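Local coordinates for probable low molecular weight protein-tyrosine-phosphatase AmsI (Erwinia amylovora, PDB 4D74) that probably acts as a tyrosine phosphatase, hydrolysing phosphotyrosine in proteins, and may be required for production of the virulence exopolysaccharide amylovoran, at residues A[42-45]-A[46-50]. The protein carries 1 engineered substitution. Sequence-based numbering, arbitrary orientation.
Sequences SPTG and ERLLK. With SO4 (sulfate ion), chain B.
Helix 41-52 follows the phosphate-binding loop of this low molecular weight tyrosine phosphatase, and residues 42-45 are tied to 46-50 along its first turns. Ser-42 O accepts a hydrogen bond from Glu-46 N at 2.9 Å, and Thr-44 O accepts one from Leu-48 N at 3.0 Å. Pro-43 O and Gly-45 O accept hydrogen bonds from Arg-47 N and Leu-49 N in the same i to i+4 pattern. On one flank Thr-44 CG2 runs alongside Leu-48 CD1, 4.0 Å away. With chi1 at -60°, Thr-44 OG1 sits beside the backbone N and bonds back to Cys-40 O, while CG2 lies anti to that N and faces Leu-48.

The helix is the crossover of a beta-alpha-beta unit, between strands 30-35 and 57-62. Leu-49 packs against Ile-31, Val-33 and Ile-58 of these strands, whereas Thr-44 and Leu-48 pack on Tyr-154 and Leu-157 of helix 147-169. At the amino end, a sulfate occupies the loop that carries Cys-35, the nucleophile by similarity. Ser-42 OG donates to sulfate O4 at 2.7 Å, and Ser-42 N donates to O3 at 3.1 Å. The helix start would probably favour an anion here, consistent with binding of substrate phosphate.

Glu-46 and Arg-47 form a salt bridge between neighbours. Arg-47 NE reaches Glu-46 OE2 at 3.0 Å, from above the carboxylate plane, while the oxygen lies nearly in the guanidinium plane. Glu-46 OE1 bonds Ser-60 OG, and Arg-47 NH2 donates to Gln-87 O.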
ATOM      1  N   SER A  42      12.155 -12.697  -7.240  1.00 16.53           N
ATOM      2  CA  SER A  42      10.876 -12.943  -7.879  1.00 15.97           C
ATOM      3  C   SER A  42      10.473 -14.424  -7.918  1.00 17.33           C
ATOM      4  O   SER A  42       9.332 -14.714  -7.638  1.00 15.96           O
ATOM      5  CB  SER A  42      10.701 -12.212  -9.225  1.00 15.97           C
ATOM      6  OG  SER A  42      11.717 -12.494 -10.173  1.00 18.30           O
ATOM      7  N   PRO A  43      11.383 -15.355  -8.251  1.00 17.11           N
ATOM      8  CA  PRO A  43      10.955 -16.768  -8.163  1.00 17.61           C
ATOM      9  C   PRO A  43      10.688 -17.201  -6.718  1.00 17.62           C
ATOM     10  O   PRO A  43       9.807 -18.019  -6.474  1.00 18.19           O
ATOM     11  CB  PRO A  43      12.126 -17.567  -8.776  1.00 18.66           C
ATOM     12  CG  PRO A  43      13.236 -16.623  -8.865  1.00 19.74           C
ATOM     13  CD  PRO A  43      12.705 -15.239  -8.880  1.00 18.91           C
ATOM     14  N   THR A  44      11.402 -16.633  -5.758  1.00 17.32           N
ATOM     15  CA  THR A  44      11.142 -16.954  -4.377  1.00 16.73           C
ATOM     16  C   THR A  44       9.725 -16.483  -3.987  1.00 16.90           C
ATOM     17  O   THR A  44       8.948 -17.248  -3.414  1.00 16.25           O
ATOM     18  CB  THR A  44      12.206 -16.347  -3.439  1.00 18.55           C
ATOM     19  OG1 THR A  44      13.511 -16.872  -3.801  1.00 19.20           O
ATOM     20  CG2 THR A  44      11.930 -16.695  -2.007  1.00 19.71           C
ATOM     21  N   GLY A  45       9.425 -15.242  -4.282  1.00 17.17           N
ATOM     22  CA  GLY A  45       8.093 -14.711  -4.022  1.00 16.45           C
ATOM     23  C   GLY A  45       7.007 -15.508  -4.703  1.00 16.55           C
ATOM     24  O   GLY A  45       5.972 -15.788  -4.090  1.00 17.09           O
ATOM     25  N   GLU A  46       7.219 -15.858  -5.969  1.00 15.73           N
ATOM     26  CA  GLU A  46       6.286 -16.700  -6.737  1.00 16.09           C
ATOM     27  C   GLU A  46       6.014 -17.992  -5.990  1.00 16.22           C
ATOM     28  O   GLU A  46       4.860 -18.358  -5.794  1.00 17.59           O
ATOM     29  CB  GLU A  46       6.837 -17.022  -8.134  1.00 18.47           C
ATOM     30  CG  GLU A  46       6.022 -18.054  -8.916  1.00 20.10           C
ATOM     31  CD  GLU A  46       6.786 -18.658 -10.091  1.00 24.19           C
ATOM     32  OE1 GLU A  46       7.526 -17.923 -10.791  1.00 23.37           O
ATOM     33  OE2 GLU A  46       6.624 -19.881 -10.327  1.00 24.85           O
ATOM     34  N   ARG A  47       7.057 -18.698  -5.590  1.00 16.22           N
ATOM     35  CA  ARG A  47       6.857 -20.008  -5.026  1.00 16.59           C
ATOM     36  C   ARG A  47       6.292 -19.976  -3.609  1.00 18.36           C
ATOM     37  O   ARG A  47       5.593 -20.902  -3.207  1.00 18.44           O
ATOM     38  CB  ARG A  47       8.122 -20.838  -5.129  1.00 17.76           C
ATOM     39  CG  ARG A  47       8.545 -21.062  -6.582  1.00 18.29           C
ATOM     40  CD  ARG A  47       7.520 -21.799  -7.414  1.00 20.08           C
ATOM     41  NE  ARG A  47       8.010 -22.004  -8.770  1.00 20.19           N
ATOM     42  CZ  ARG A  47       8.791 -23.023  -9.146  1.00 21.73           C
ATOM     43  NH1 ARG A  47       9.179 -23.958  -8.288  1.00 21.66           N
ATOM     44  NH2 ARG A  47       9.189 -23.096 -10.414  1.00 21.63           N
ATOM     45  N   LEU A  48       6.567 -18.928  -2.854  1.00 17.73           N
ATOM     46  CA  LEU A  48       5.927 -18.742  -1.557  1.00 17.74           C
ATOM     47  C   LEU A  48       4.412 -18.566  -1.748  1.00 18.83           C
ATOM     48  O   LEU A  48       3.620 -19.180  -1.031  1.00 19.53           O
ATOM     49  CB  LEU A  48       6.526 -17.514  -0.884  1.00 17.93           C
ATOM     50  CG  LEU A  48       7.860 -17.735  -0.188  1.00 18.39           C
ATOM     51  CD1 LEU A  48       8.559 -16.409   0.077  1.00 19.45           C
ATOM     52  CD2 LEU A  48       7.649 -18.503   1.106  1.00 20.11           C
ATOM     53  N   LEU A  49       4.009 -17.736  -2.701  1.00 17.39           N
ATOM     54  CA  LEU A  49       2.581 -17.554  -2.995  1.00 18.23           C
ATOM     55  C   LEU A  49       1.948 -18.840  -3.510  1.00 19.37           C
ATOM     56  O   LEU A  49       0.830 -19.174  -3.119  1.00 19.75           O
ATOM     57  CB  LEU A  49       2.336 -16.417  -3.969  1.00 17.86           C
ATOM     58  CG  LEU A  49       2.550 -15.045  -3.352  1.00 18.33           C
ATOM     59  CD1 LEU A  49       2.535 -14.048  -4.485  1.00 18.47           C
ATOM     60  CD2 LEU A  49       1.506 -14.664  -2.291  1.00 18.96           C
ATOM     61  N   LYS A  50       2.644 -19.565  -4.381  1.00 18.86           N
ATOM     62  CA  LYS A  50       2.089 -20.814  -4.918  1.00 22.10           C
ATOM     63  C   LYS A  50       1.861 -21.842  -3.836  1.00 22.02           C
ATOM     64  O   LYS A  50       0.836 -22.572  -3.895  1.00 24.47           O
ATOM     65  CB  LYS A  50       2.998 -21.350  -6.046  1.00 23.69           C
ATOM     66  CG  LYS A  50       2.400 -22.513  -6.862  1.00 28.25           C
ATOM     67  CD  LYS A  50       1.052 -22.175  -7.506  1.00 32.80           C
ATOM     68  CE  LYS A  50       0.690 -23.205  -8.577  1.00 35.15           C
ATOM     69  NZ  LYS A  50      -0.703 -23.003  -9.020  1.00 40.05           N
TER
HETATM   70  S   SO4 B1145      15.142 -11.001  -9.653  1.00 24.67           S
HETATM   71  O1  SO4 B1145      16.306 -11.844 -10.100  1.00 21.84           O
HETATM   72  O2  SO4 B1145      15.531  -9.585  -9.806  1.00 25.94           O
HETATM   73  O3  SO4 B1145      14.691 -11.357  -8.333  1.00 33.36           O
HETATM   74  O4  SO4 B1145      13.892 -10.971 -10.471  1.00 27.83           O